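Local coordinates for protein glutathione transferase (Phanerochaete chrysosporium, PDB 4F0C) that probably conjugates glutathione to electrophilic compounds as a dimeric Ure2p-class glutathione transferase, and binds oxidized glutathione disulfide, at residues V21-R26 against S172-N177; L106-S111 against L145-V150; I136-Q141 against G187-D192. All coordinates share one frame; numbering follows the deposited sequence. Where two conformers were deposited one is given.

Contact 1: residues V21-R26 against S172-N177; sequences VDMLLR and SFVIWN. With GDS (oxidized glutathione disulfide), chain B.
Met23 meets Val174 and Ile175 with the end of its side chain. CG lies anti to the carbonyl carbon (chi1 -76°), and the chain stays extended from there, carrying SD and CE out from helix 18-28 to Val174 and Ile175 of helix 174-184. The methyl CE comes to 3.8 Å from CG1 of Val174 and 4.2 Å from CD1 of Ile175, while SD of Met23 passes 4.1 Å from CB of Val174, the two side chains crossing at a slant. A long, flexible, apolar methionine suits the place, since it reaches from one helix to the other, and the two beta-branched residues offer it compact methyl surfaces. Leu217 of helix 211-227 also packs against Met23 and Ile175.

One turn along helix 18-28, Arg26 holds Asp22 side-on: NE reaches OD1 at 2.7 Å in a nearly straight bond within the guanidinium plane, and NH2 takes OD2. Glu215 and Ser216 extend this polar network to helix 211-227.

Trp176 turns to the glutathione pocket instead. Its six-membered ring approaches the disulfide ligand, CZ2 lying 3.6 Å from CB5 of GDS, and NE1 is hydrogen-bonded to OD1 of Asn17, whose ND2 binds the ligand. A leucine here would probably leave Asn17 without the indole N-H that steadies its amide and remove a wall beside CB5.

Met23 with Val174 and Ile175 thus joins the thioredoxin-like N-terminal domain to the helical C-terminal domain, the interdomain seam of the glutathione transferase fold, beside which the glutathione site lies.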
loop_
_atom_site.group_PDB
_atom_site.type_symbol
_atom_site.label_atom_id
_atom_site.label_comp_id
_atom_site.label_asym_id
_atom_site.label_seq_id
_atom_site.Cartn_x
_atom_site.Cartn_y
_atom_site.Cartn_z
ATOM N N VAL A 21 8.858 12.011 -0.812
ATOM C CA VAL A 21 9.625 12.199 -2.029
ATOM C C VAL A 21 10.522 13.431 -1.890
ATOM O O VAL A 21 11.672 13.394 -2.281
ATOM C CB VAL A 21 8.703 12.378 -3.240
ATOM C CG1 VAL A 21 9.518 12.582 -4.501
ATOM C CG2 VAL A 21 7.813 11.108 -3.390
ATOM N N ASP A 22 9.966 14.529 -1.382
ATOM C CA ASP A 22 10.787 15.709 -1.082
ATOM C C ASP A 22 12.033 15.329 -0.246
ATOM O O ASP A 22 13.156 15.743 -0.564
ATOM C CB ASP A 22 9.913 16.748 -0.360
ATOM C CG ASP A 22 10.662 18.043 -0.037
ATOM O OD1 ASP A 22 11.369 18.104 1.004
ATOM O OD2 ASP A 22 10.519 18.994 -0.824
ATOM N N MET A 23 11.838 14.545 0.823
ATOM C CA MET A 23 12.973 14.098 1.661
ATOM C C MET A 23 14.042 13.366 0.838
ATOM O O MET A 23 15.222 13.669 0.951
ATOM C CB MET A 23 12.492 13.138 2.751
ATOM C CG MET A 23 11.790 13.837 3.895
ATOM S SD MET A 23 11.007 12.695 5.059
ATOM C CE MET A 23 10.037 13.887 6.001
ATOM N N LEU A 24 13.620 12.394 0.031
ATOM C CA LEU A 24 14.581 11.620 -0.765
ATOM C C LEU A 24 15.322 12.479 -1.780
ATOM O O LEU A 24 16.532 12.332 -1.960
ATOM C CB LEU A 24 13.909 10.411 -1.458
ATOM C CG LEU A 24 14.849 9.634 -2.414
ATOM C CD1 LEU A 24 15.993 9.011 -1.594
ATOM C CD2 LEU A 24 14.041 8.531 -3.090
ATOM N N LEU A 25 14.599 13.377 -2.446
ATOM C CA LEU A 25 15.245 14.244 -3.438
ATOM C C LEU A 25 16.312 15.123 -2.759
ATOM O O LEU A 25 17.400 15.317 -3.307
ATOM C CB LEU A 25 14.210 15.119 -4.153
ATOM C CG LEU A 25 13.260 14.373 -5.108
ATOM C CD1 LEU A 25 12.151 15.315 -5.552
ATOM C CD2 LEU A 25 13.993 13.821 -6.326
ATOM N N ARG A 26 15.995 15.647 -1.569
ATOM C CA ARG A 26 16.981 16.452 -0.829
ATOM C C ARG A 26 18.180 15.610 -0.396
ATOM O O ARG A 26 19.309 16.072 -0.485
ATOM C CB ARG A 26 16.359 17.143 0.387
ATOM C CG ARG A 26 15.340 18.211 0.026
ATOM C CD ARG A 26 14.753 18.963 1.258
ATOM N NE ARG A 26 13.549 19.645 0.795
ATOM C CZ ARG A 26 13.525 20.845 0.227
ATOM N NH1 ARG A 26 14.631 21.581 0.136
ATOM N NH2 ARG A 26 12.370 21.322 -0.228
ATOM N N SER A 172 10.423 6.247 4.187
ATOM C CA SER A 172 9.014 6.252 3.792
ATOM C C SER A 172 8.062 6.394 4.981
ATOM O O SER A 172 6.947 6.875 4.811
ATOM C CB SER A 172 8.671 4.971 2.985
ATOM O OG SER A 172 8.581 3.861 3.878
ATOM N N PHE A 173 8.508 6.005 6.181
ATOM C CA PHE A 173 7.663 6.054 7.381
ATOM C C PHE A 173 7.692 7.391 8.110
ATOM O O PHE A 173 6.856 7.634 8.995
ATOM C CB PHE A 173 8.100 4.990 8.421
ATOM C CG PHE A 173 7.686 3.587 8.085
ATOM C CD1 PHE A 173 6.528 3.050 8.620
ATOM C CD2 PHE A 173 8.478 2.782 7.273
ATOM C CE1 PHE A 173 6.150 1.741 8.318
ATOM C CE2 PHE A 173 8.108 1.484 6.968
ATOM C CZ PHE A 173 6.942 0.947 7.510
ATOM N N VAL A 174 8.671 8.233 7.784
ATOM C CA VAL A 174 8.971 9.383 8.632
ATOM C C VAL A 174 7.803 10.362 8.720
ATOM O O VAL A 174 7.404 10.743 9.823
ATOM C CB VAL A 174 10.252 10.119 8.159
ATOM C CG1 VAL A 174 10.418 11.432 8.940
ATOM C CG2 VAL A 174 11.469 9.208 8.383
ATOM N N ILE A 175 7.253 10.774 7.571
ATOM C CA ILE A 175 6.289 11.893 7.606
ATOM C C ILE A 175 5.002 11.540 8.378
ATOM O O ILE A 175 4.551 12.334 9.219
ATOM C CB ILE A 175 6.003 12.527 6.216
ATOM C CG1 ILE A 175 5.243 13.858 6.371
ATOM C CG2 ILE A 175 5.258 11.541 5.281
ATOM C CD1 ILE A 175 6.080 15.014 6.964
ATOM N N TRP A 176 4.455 10.341 8.154
ATOM C CA TRP A 176 3.265 9.941 8.911
ATOM C C TRP A 176 3.563 9.708 10.391
ATOM O O TRP A 176 2.700 9.954 11.247
ATOM C CB TRP A 176 2.602 8.704 8.310
ATOM C CG TRP A 176 1.692 9.005 7.138
ATOM C CD1 TRP A 176 1.926 8.712 5.814
ATOM C CD2 TRP A 176 0.405 9.650 7.186
ATOM N NE1 TRP A 176 0.867 9.139 5.054
ATOM C CE2 TRP A 176 -0.083 9.702 5.867
ATOM C CE3 TRP A 176 -0.392 10.160 8.228
ATOM C CZ2 TRP A 176 -1.320 10.266 5.546
ATOM C CZ3 TRP A 176 -1.625 10.723 7.913
ATOM C CH2 TRP A 176 -2.079 10.769 6.587
ATOM N N ASN A 177 4.758 9.220 10.712
ATOM C CA ASN A 177 5.099 9.063 12.143
ATOM C C ASN A 177 5.191 10.401 12.836
ATOM O O ASN A 177 4.766 10.549 13.985
ATOM C CB ASN A 177 6.381 8.237 12.362
ATOM C CG ASN A 177 6.138 6.743 12.198
ATOM O OD1 ASN A 177 4.996 6.272 12.300
ATOM N ND2 ASN A 177 7.204 5.984 11.968
HETATM N N1 GDS B . -1.186 5.781 -1.549
HETATM C CA1 GDS B . -1.057 7.208 -2.031
HETATM C C1 GDS B . 0.451 7.681 -2.023
HETATM O OE1 GDS B . 1.228 7.243 -1.122
HETATM O OE2 GDS B . 0.815 8.424 -2.978
HETATM C CB1 GDS B . -1.901 8.201 -1.155
HETATM C CG1 GDS B . -1.762 9.653 -1.668
HETATM C CD1 GDS B . -2.712 10.527 -0.911
HETATM O O1 GDS B . -3.445 10.149 -0.013
HETATM N N2 GDS B . -2.694 11.847 -1.312
HETATM C CA2 GDS B . -3.585 12.853 -0.700
HETATM C C2 GDS B . -4.486 13.455 -1.750
HETATM O O2 GDS B . -4.026 13.756 -2.855
HETATM C CB2 GDS B . -2.771 14.043 -0.140
HETATM S SG2 GDS B . -1.880 13.534 1.346
HETATM N N3 GDS B . -5.760 13.713 -1.386
HETATM C CA3 GDS B . -6.650 14.328 -2.331
HETATM C C3 GDS B . -7.995 13.611 -2.354
HETATM O OE3 GDS B . -8.946 14.171 -2.942
HETATM O OE4 GDS B . -8.009 12.480 -1.835
HETATM N N4 GDS B . -4.000 9.078 2.579
HETATM C CA4 GDS B . -3.913 7.655 2.937
HETATM C C4 GDS B . -2.474 7.157 2.615
HETATM O OE5 GDS B . -1.520 7.971 2.714
HETATM O OE6 GDS B . -2.381 5.955 2.290
HETATM C C5 GDS B . -4.781 9.941 3.308
HETATM O O5 GDS B . -5.442 9.599 4.289
HETATM C CA5 GDS B . -4.806 11.404 2.886
HETATM N N5 GDS B . -6.105 12.033 3.258
HETATM C CB5 GDS B . -3.642 12.109 3.591
HETATM S SG5 GDS B . -3.367 13.774 2.874
HETATM C CA6 GDS B . -9.622 11.879 1.095
HETATM C C6 GDS B . -10.503 11.115 2.164
HETATM O OE7 GDS B . -11.735 11.033 1.968
HETATM O OE8 GDS B . -9.900 10.624 3.141
HETATM N N6 GDS B . -10.334 11.958 -0.181
HETATM C CB6 GDS B . -9.290 13.280 1.689
HETATM C CG6 GDS B . -8.216 13.225 2.786
HETATM C CD6 GDS B . -6.927 12.606 2.259
HETATM O O6 GDS B . -6.561 12.603 1.078
#

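Contact 2: residues L106-S111 against L145-V150; sequences LFFQAS and LRVFGV
Phe108 faces Val147 and Val150 across two helical segments, 106-111 and 145-150, that run obliquely in roughly opposite directions, each keeping its own i to i+4 backbone bonds, such as Ala110 N to Leu106 O at 2.8 Å, with a wider pi-type turn at 109-111 in the first and no hydrogen bond from one segment to the other. The contact is therefore carried by side chains. Phe108 has CG anti to the backbone N (chi1 175°), which directs the ring toward helix 134-155, and its far end does the touching: CZ lies 4.1 Å from CG1 of Val147 and 4.1 Å from CG1 of Val150. Both methyls approach the ring obliquely. Val150 comes to meet the ring from the opposite direction, whereas Val147 slides past it the other way. The two valines stand three residues apart and so lie on one side of helix 134-155, each offering its CG1 branch. A phenylalanine suits the place because it is long enough to bridge the helices, and short branched partners can sit close to its end.

Helices 96-126 and 134-155 belong to the all-helical C-terminal part of the glutathione transferase fold, and here they also border the second subunit. Asn55 of that subunit packs on both Phe108 and Val150, and its OD1 accepts a hydrogen bond from NH2 of Arg146, which also forms a salt bridge with Glu143. On helix 96-126, Phe107 stacks on Phe107 of the second subunit, an apolar match at the dimer interface. Ser111 OG is hydrogen-bonded both to Glu73 of the second subunit and to N1 of a bound glutathione disulfide. The short serine side chain keeps OG near its own helix, 2.7 Å from Phe107 O.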
loop_
_atom_site.group_PDB
_atom_site.type_symbol
_atom_site.label_atom_id
_atom_site.label_comp_id
_atom_site.label_asym_id
_atom_site.label_seq_id
_atom_site.Cartn_x
_atom_site.Cartn_y
_atom_site.Cartn_z
ATOM N N LEU A 106 8.276 -1.267 2.304
ATOM C CA LEU A 106 7.558 -0.179 1.612
ATOM C C LEU A 106 6.061 -0.493 1.471
ATOM O O LEU A 106 5.202 0.381 1.678
ATOM C CB LEU A 106 8.167 0.130 0.230
ATOM C CG LEU A 106 9.552 0.777 0.309
ATOM C CD1 LEU A 106 10.285 0.703 -1.062
ATOM C CD2 LEU A 106 9.375 2.233 0.746
ATOM N N PHE A 107 5.744 -1.731 1.117
ATOM C CA PHE A 107 4.337 -2.126 1.033
ATOM C C PHE A 107 3.668 -2.052 2.388
ATOM O O PHE A 107 2.483 -1.687 2.479
ATOM C CB PHE A 107 4.141 -3.511 0.390
ATOM C CG PHE A 107 4.039 -3.436 -1.130
ATOM C CD1 PHE A 107 2.827 -3.066 -1.747
ATOM C CD2 PHE A 107 5.153 -3.661 -1.928
ATOM C CE1 PHE A 107 2.742 -2.953 -3.153
ATOM C CE2 PHE A 107 5.079 -3.561 -3.328
ATOM C CZ PHE A 107 3.887 -3.195 -3.944
ATOM N N PHE A 108 4.410 -2.389 3.437
ATOM C CA PHE A 108 3.838 -2.255 4.788
ATOM C C PHE A 108 3.555 -0.777 5.105
ATOM O O PHE A 108 2.492 -0.426 5.629
ATOM C CB PHE A 108 4.725 -2.913 5.863
ATOM C CG PHE A 108 4.218 -2.682 7.284
ATOM C CD1 PHE A 108 2.904 -2.944 7.610
ATOM C CD2 PHE A 108 5.059 -2.183 8.268
ATOM C CE1 PHE A 108 2.404 -2.725 8.940
ATOM C CE2 PHE A 108 4.585 -1.970 9.591
ATOM C CZ PHE A 108 3.249 -2.242 9.917
ATOM N N GLN A 109 4.498 0.086 4.760
ATOM C CA GLN A 109 4.266 1.522 4.953
ATOM C C GLN A 109 3.014 1.940 4.154
ATOM O O GLN A 109 2.121 2.634 4.668
ATOM C CB GLN A 109 5.471 2.341 4.456
ATOM C CG GLN A 109 5.378 3.832 4.847
ATOM C CD GLN A 109 4.377 4.605 3.965
ATOM O OE1 GLN A 109 4.372 4.455 2.738
ATOM N NE2 GLN A 109 3.527 5.441 4.597
ATOM N N ALA A 110 2.975 1.573 2.876
ATOM C CA ALA A 110 1.919 2.082 1.985
ATOM C C ALA A 110 0.508 1.587 2.315
ATOM O O ALA A 110 -0.486 2.306 2.070
ATOM C CB ALA A 110 2.253 1.753 0.518
ATOM N N SER A 111 0.411 0.368 2.835
ATOM C CA SER A 111 -0.898 -0.262 3.049
ATOM C C SER A 111 -1.282 -0.240 4.532
ATOM O O SER A 111 -2.453 -0.288 4.892
ATOM C CB SER A 111 -0.897 -1.718 2.516
ATOM O OG SER A 111 0.027 -2.542 3.229
ATOM N N LEU A 145 -1.052 2.954 17.329
ATOM C CA LEU A 145 -0.258 2.351 18.419
ATOM C C LEU A 145 0.144 0.925 18.063
ATOM O O LEU A 145 1.238 0.461 18.446
ATOM C CB LEU A 145 -1.028 2.365 19.741
ATOM C CG LEU A 145 -1.494 3.733 20.253
ATOM C CD1 LEU A 145 -2.115 3.606 21.650
ATOM C CD2 LEU A 145 -0.285 4.674 20.272
ATOM N N ARG A 146 -0.742 0.215 17.358
ATOM C CA ARG A 146 -0.429 -1.165 16.975
ATOM C C ARG A 146 0.765 -1.171 16.014
ATOM O O ARG A 146 1.709 -1.983 16.155
ATOM C CB ARG A 146 -1.621 -1.893 16.339
ATOM C CG ARG A 146 -1.406 -3.432 16.243
ATOM C CD ARG A 146 -2.378 -4.109 15.232
ATOM N NE ARG A 146 -2.133 -3.648 13.868
ATOM C CZ ARG A 146 -1.194 -4.144 13.062
ATOM N NH1 ARG A 146 -0.380 -5.133 13.474
ATOM N NH2 ARG A 146 -1.065 -3.640 11.845
ATOM N N VAL A 147 0.731 -0.276 15.030
ATOM C CA VAL A 147 1.818 -0.164 14.070
ATOM C C VAL A 147 3.115 0.248 14.779
ATOM O O VAL A 147 4.174 -0.299 14.479
ATOM C CB VAL A 147 1.468 0.809 12.925
ATOM C CG1 VAL A 147 2.724 1.207 12.064
ATOM C CG2 VAL A 147 0.314 0.187 12.048
ATOM N N PHE A 148 3.020 1.206 15.699
ATOM C CA PHE A 148 4.172 1.551 16.544
ATOM C C PHE A 148 4.726 0.309 17.266
ATOM O O PHE A 148 5.943 0.122 17.340
ATOM C CB PHE A 148 3.790 2.586 17.605
ATOM C CG PHE A 148 3.693 4.001 17.087
ATOM C CD1 PHE A 148 4.104 4.332 15.799
ATOM C CD2 PHE A 148 3.182 5.014 17.909
ATOM C CE1 PHE A 148 3.998 5.645 15.344
ATOM C CE2 PHE A 148 3.077 6.324 17.454
ATOM C CZ PHE A 148 3.488 6.641 16.181
ATOM N N GLY A 149 3.836 -0.521 17.805
ATOM C CA GLY A 149 4.231 -1.773 18.472
ATOM C C GLY A 149 4.988 -2.715 17.531
ATOM O O GLY A 149 6.014 -3.316 17.889
ATOM N N VAL A 150 4.487 -2.843 16.316
ATOM C CA VAL A 150 5.142 -3.674 15.301
ATOM C C VAL A 150 6.560 -3.148 15.013
ATOM O O VAL A 150 7.555 -3.914 15.021
ATOM C CB VAL A 150 4.294 -3.743 13.999
ATOM C CG1 VAL A 150 5.115 -4.404 12.835
ATOM C CG2 VAL A 150 2.965 -4.503 14.246
#

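Contact 3: residues I136-Q141 against G187-D192; sequences IAERYQ and GYKGFD. With GDS (oxidized glutathione disulfide), chain C; SO4 (sulfate ion), chain E.
The ring of Tyr188 has Gln141 CB over one face and, in one of two conformers of that lysine, Lys189 CG over the opposite face, with Glu138 at its edge. Its hydroxyl OH gives a 2.8 Å hydrogen bond to OE2 of Glu138, met on the anti side of the carboxylate, 29° out of its plane, and the carboxylate and ring planes are nearly perpendicular. The extended chain of Glu138, with CG anti to the backbone N (chi1 -177°), brings OE2 to the hydroxyl at the ring's edge. Gln141 instead lays its aliphatic part over the ring: CB sits 4.2 Å from the ring centroid, nearly on the normal, a CH-pi contact. Its amide, inclined 37° to the ring, also lies over this face near CD1, and NE2 bonds to Leu184 O.

The chain reverses in a type I' turn from Tyr188 to Phe191, closed by Phe191 N to Tyr188 O at 3.0 Å; both central residues have positive phi, easy for Gly190 and adopted by Lys189 as a non-glycine. The turn lies in the loop between helices 174-184 and 193-196, in the C-terminal domain of the transferase, and here it is held against helix 134-155.

Arg139, on another side of that helix, points to the dimer partner's ligand. NH1 and NH2 bind OE7 and OE8 of the glutathione disulfide held by Ser74 and His44 of the second subunit, NH2 to OE8 at 2.8 Å, while NH1 also donates to O2 of a sulfate, probably from the crystallisation liquor, at 2.8 Å.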
loop_
_atom_site.group_PDB
_atom_site.type_symbol
_atom_site.label_atom_id
_atom_site.label_comp_id
_atom_site.label_asym_id
_atom_site.label_seq_id
_atom_site.Cartn_x
_atom_site.Cartn_y
_atom_site.Cartn_z
ATOM N N ILE A 136 -14.997 7.369 16.323
ATOM C CA ILE A 136 -14.565 6.553 15.196
ATOM C C ILE A 136 -13.062 6.691 15.061
ATOM O O ILE A 136 -12.374 5.718 14.754
ATOM C CB ILE A 136 -15.264 6.968 13.872
ATOM C CG1 ILE A 136 -16.753 6.593 13.921
ATOM C CG2 ILE A 136 -14.585 6.337 12.664
ATOM C CD1 ILE A 136 -17.007 5.084 14.046
ATOM N N ALA A 137 -12.543 7.889 15.310
ATOM C CA ALA A 137 -11.086 8.103 15.243
ATOM C C ALA A 137 -10.318 7.186 16.184
ATOM O O ALA A 137 -9.201 6.775 15.870
ATOM C CB ALA A 137 -10.717 9.568 15.530
ATOM N N GLU A 138 -10.902 6.869 17.334
ATOM C CA GLU A 138 -10.189 6.029 18.302
ATOM C C GLU A 138 -9.785 4.672 17.726
ATOM O O GLU A 138 -8.738 4.144 18.068
ATOM C CB GLU A 138 -10.974 5.836 19.605
ATOM C CG GLU A 138 -10.175 5.026 20.598
ATOM C CD GLU A 138 -10.691 5.154 22.005
ATOM O OE1 GLU A 138 -11.753 5.775 22.191
ATOM O OE2 GLU A 138 -10.022 4.639 22.917
ATOM N N ARG A 139 -10.623 4.102 16.861
ATOM C CA ARG A 139 -10.269 2.857 16.182
ATOM C C ARG A 139 -8.934 3.000 15.453
ATOM O O ARG A 139 -8.080 2.099 15.493
ATOM C CB ARG A 139 -11.394 2.449 15.196
ATOM C CG ARG A 139 -10.921 1.590 13.985
ATOM C CD ARG A 139 -12.130 1.074 13.137
ATOM N NE ARG A 139 -11.705 0.405 11.905
ATOM C CZ ARG A 139 -11.282 -0.859 11.821
ATOM N NH1 ARG A 139 -11.234 -1.632 12.893
ATOM N NH2 ARG A 139 -10.893 -1.360 10.650
ATOM N N TYR A 140 -8.743 4.133 14.787
ATOM C CA TYR A 140 -7.518 4.351 14.008
ATOM C C TYR A 140 -6.347 4.828 14.865
ATOM O O TYR A 140 -5.204 4.538 14.551
ATOM C CB TYR A 140 -7.810 5.284 12.827
ATOM C CG TYR A 140 -8.865 4.650 11.958
ATOM C CD1 TYR A 140 -8.549 3.555 11.162
ATOM C CD2 TYR A 140 -10.194 5.087 11.991
ATOM C CE1 TYR A 140 -9.515 2.931 10.385
ATOM C CE2 TYR A 140 -11.160 4.467 11.223
ATOM C CZ TYR A 140 -10.811 3.381 10.424
ATOM O OH TYR A 140 -11.758 2.745 9.648
ATOM N N GLN A 141 -6.620 5.549 15.947
ATOM C CA GLN A 141 -5.561 5.834 16.922
ATOM C C GLN A 141 -4.999 4.537 17.536
ATOM O O GLN A 141 -3.786 4.381 17.727
ATOM C CB GLN A 141 -6.100 6.752 18.018
ATOM C CG GLN A 141 -6.434 8.161 17.505
ATOM C CD GLN A 141 -7.119 8.964 18.564
ATOM O OE1 GLN A 141 -8.218 8.605 19.003
ATOM N NE2 GLN A 141 -6.454 10.026 19.037
ATOM N N GLY A 187 -1.507 13.273 23.264
ATOM C CA GLY A 187 -2.510 13.362 24.295
ATOM C C GLY A 187 -3.510 12.221 24.315
ATOM O O GLY A 187 -4.513 12.309 25.009
ATOM N N TYR A 188 -3.248 11.149 23.573
ATOM C CA TYR A 188 -4.158 10.012 23.544
ATOM C C TYR A 188 -3.785 8.948 24.574
ATOM O O TYR A 188 -2.755 8.278 24.443
ATOM C CB TYR A 188 -4.204 9.360 22.157
ATOM C CG TYR A 188 -5.048 8.111 22.153
ATOM C CD1 TYR A 188 -6.421 8.178 22.348
ATOM C CD2 TYR A 188 -4.476 6.861 21.951
ATOM C CE1 TYR A 188 -7.198 7.033 22.351
ATOM C CE2 TYR A 188 -5.245 5.714 21.954
ATOM C CZ TYR A 188 -6.601 5.809 22.154
ATOM O OH TYR A 188 -7.356 4.667 22.174
ATOM N N LYS A 189 -4.627 8.811 25.595
ATOM C CA LYS A 189 -4.418 7.846 26.682
ATOM C C LYS A 189 -2.994 7.890 27.253
ATOM O O LYS A 189 -2.367 6.852 27.502
ATOM C CB LYS A 189 -4.796 6.432 26.222
ATOM C CG LYS A 189 -6.202 6.358 25.615
ATOM C CD LYS A 189 -7.193 5.672 26.535
ATOM C CE LYS A 189 -8.623 5.822 26.023
ATOM N NZ LYS A 189 -9.339 6.998 26.624
ATOM N N GLY A 190 -2.488 9.103 27.438
ATOM C CA GLY A 190 -1.195 9.303 28.070
ATOM C C GLY A 190 -0.004 9.030 27.174
ATOM O O GLY A 190 1.119 8.856 27.662
ATOM N N PHE A 191 -0.243 8.990 25.870
ATOM C CA PHE A 191 0.819 8.677 24.906
ATOM C C PHE A 191 2.090 9.469 25.178
ATOM O O PHE A 191 2.048 10.683 25.318
ATOM C CB PHE A 191 0.358 8.990 23.478
ATOM C CG PHE A 191 1.449 8.825 22.438
ATOM C CD1 PHE A 191 1.827 7.553 22.009
ATOM C CD2 PHE A 191 2.098 9.935 21.894
ATOM C CE1 PHE A 191 2.828 7.383 21.034
ATOM C CE2 PHE A 191 3.116 9.771 20.939
ATOM C CZ PHE A 191 3.472 8.504 20.502
ATOM N N ASP A 192 3.216 8.767 25.246
ATOM C CA ASP A 192 4.524 9.389 25.421
ATOM C C ASP A 192 5.433 8.588 24.485
ATOM O O ASP A 192 5.669 7.414 24.730
ATOM C CB ASP A 192 4.980 9.281 26.892
ATOM C CG ASP A 192 6.321 9.986 27.159
ATOM O OD1 ASP A 192 7.302 9.755 26.417
ATOM O OD2 ASP A 192 6.409 10.764 28.128
HETATM N N1 GDS C . -1.430 -4.894 3.349
HETATM C CA1 GDS C . -1.587 -6.312 3.852
HETATM C C1 GDS C . -1.406 -7.357 2.681
HETATM O OE1 GDS C . -1.800 -7.049 1.515
HETATM O OE2 GDS C . -0.800 -8.429 2.967
HETATM C CB1 GDS C . -2.987 -6.544 4.521
HETATM C CG1 GDS C . -3.127 -7.996 5.034
HETATM C CD1 GDS C . -4.401 -8.117 5.809
HETATM O O1 GDS C . -5.209 -7.216 5.972
HETATM N N2 GDS C . -4.612 -9.372 6.343
HETATM C CA2 GDS C . -5.801 -9.672 7.164
HETATM C C2 GDS C . -5.382 -10.111 8.546
HETATM O O2 GDS C . -4.433 -10.889 8.681
HETATM C CB2 GDS C . -6.584 -10.873 6.583
HETATM S SG2 GDS C . -7.425 -10.381 5.061
HETATM N N3 GDS C . -6.136 -9.682 9.578
HETATM C CA3 GDS C . -5.810 -10.106 10.911
HETATM C C3 GDS C . -5.831 -8.926 11.876
HETATM O OE3 GDS C . -5.807 -9.171 13.102
HETATM O OE4 GDS C . -5.803 -7.800 11.347
HETATM N N4 GDS C . -7.141 -5.302 5.093
HETATM C CA4 GDS C . -6.823 -4.017 4.456
HETATM C C4 GDS C . -5.958 -4.299 3.191
HETATM O OE5 GDS C . -6.145 -5.374 2.564
HETATM O OE6 GDS C . -5.140 -3.406 2.889
HETATM C C5 GDS C . -8.343 -5.493 5.730
HETATM O O5 GDS C . -9.219 -4.631 5.807
HETATM C CA5 GDS C . -8.608 -6.858 6.351
HETATM N N5 GDS C . -9.534 -6.733 7.511
HETATM C CB5 GDS C . -9.218 -7.751 5.265
HETATM S SG5 GDS C . -9.236 -9.503 5.805
HETATM C CA6 GDS C . -8.503 -5.737 11.387
HETATM C C6 GDS C . -9.331 -4.394 11.496
HETATM O OE7 GDS C . -9.446 -3.855 12.618
HETATM O OE8 GDS C . -9.814 -3.944 10.434
HETATM N N6 GDS C . -7.614 -5.876 12.541
HETATM C CB6 GDS C . -9.529 -6.903 11.272
HETATM C CG6 GDS C . -10.179 -6.992 9.882
HETATM C CD6 GDS C . -9.125 -7.167 8.796
HETATM O O6 GDS C . -8.005 -7.666 8.954
HETATM S S SO4 E . -11.552 -1.474 16.905
HETATM O O1 SO4 E . -11.571 -2.916 17.191
HETATM O O2 SO4 E . -12.055 -1.268 15.550
HETATM O O3 SO4 E . -12.411 -0.741 17.828
HETATM O O4 SO4 E . -10.188 -0.974 17.050
#

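In the fold
From the N terminus, the chain leaves helix 18-28 and comes back to it late, at 172-177, so contact 1 closes a long loop that takes in most of the rest of the thioredoxin-like domain and the first two long helices of the C-terminal domain. Contact 2 lies wholly within that loop and joins those two helices. Contact 3 starts on helix 134-155 just ahead of contact 2's second segment and ends beyond contact 1's, so it crosses both. Contacts 1 and 2 touch through Ser172 and Gln109, and contacts 2 and 3 through Leu145 and Tyr188; contacts 1 and 3 do not meet. Contacts 2 and 3 both reach the second subunit.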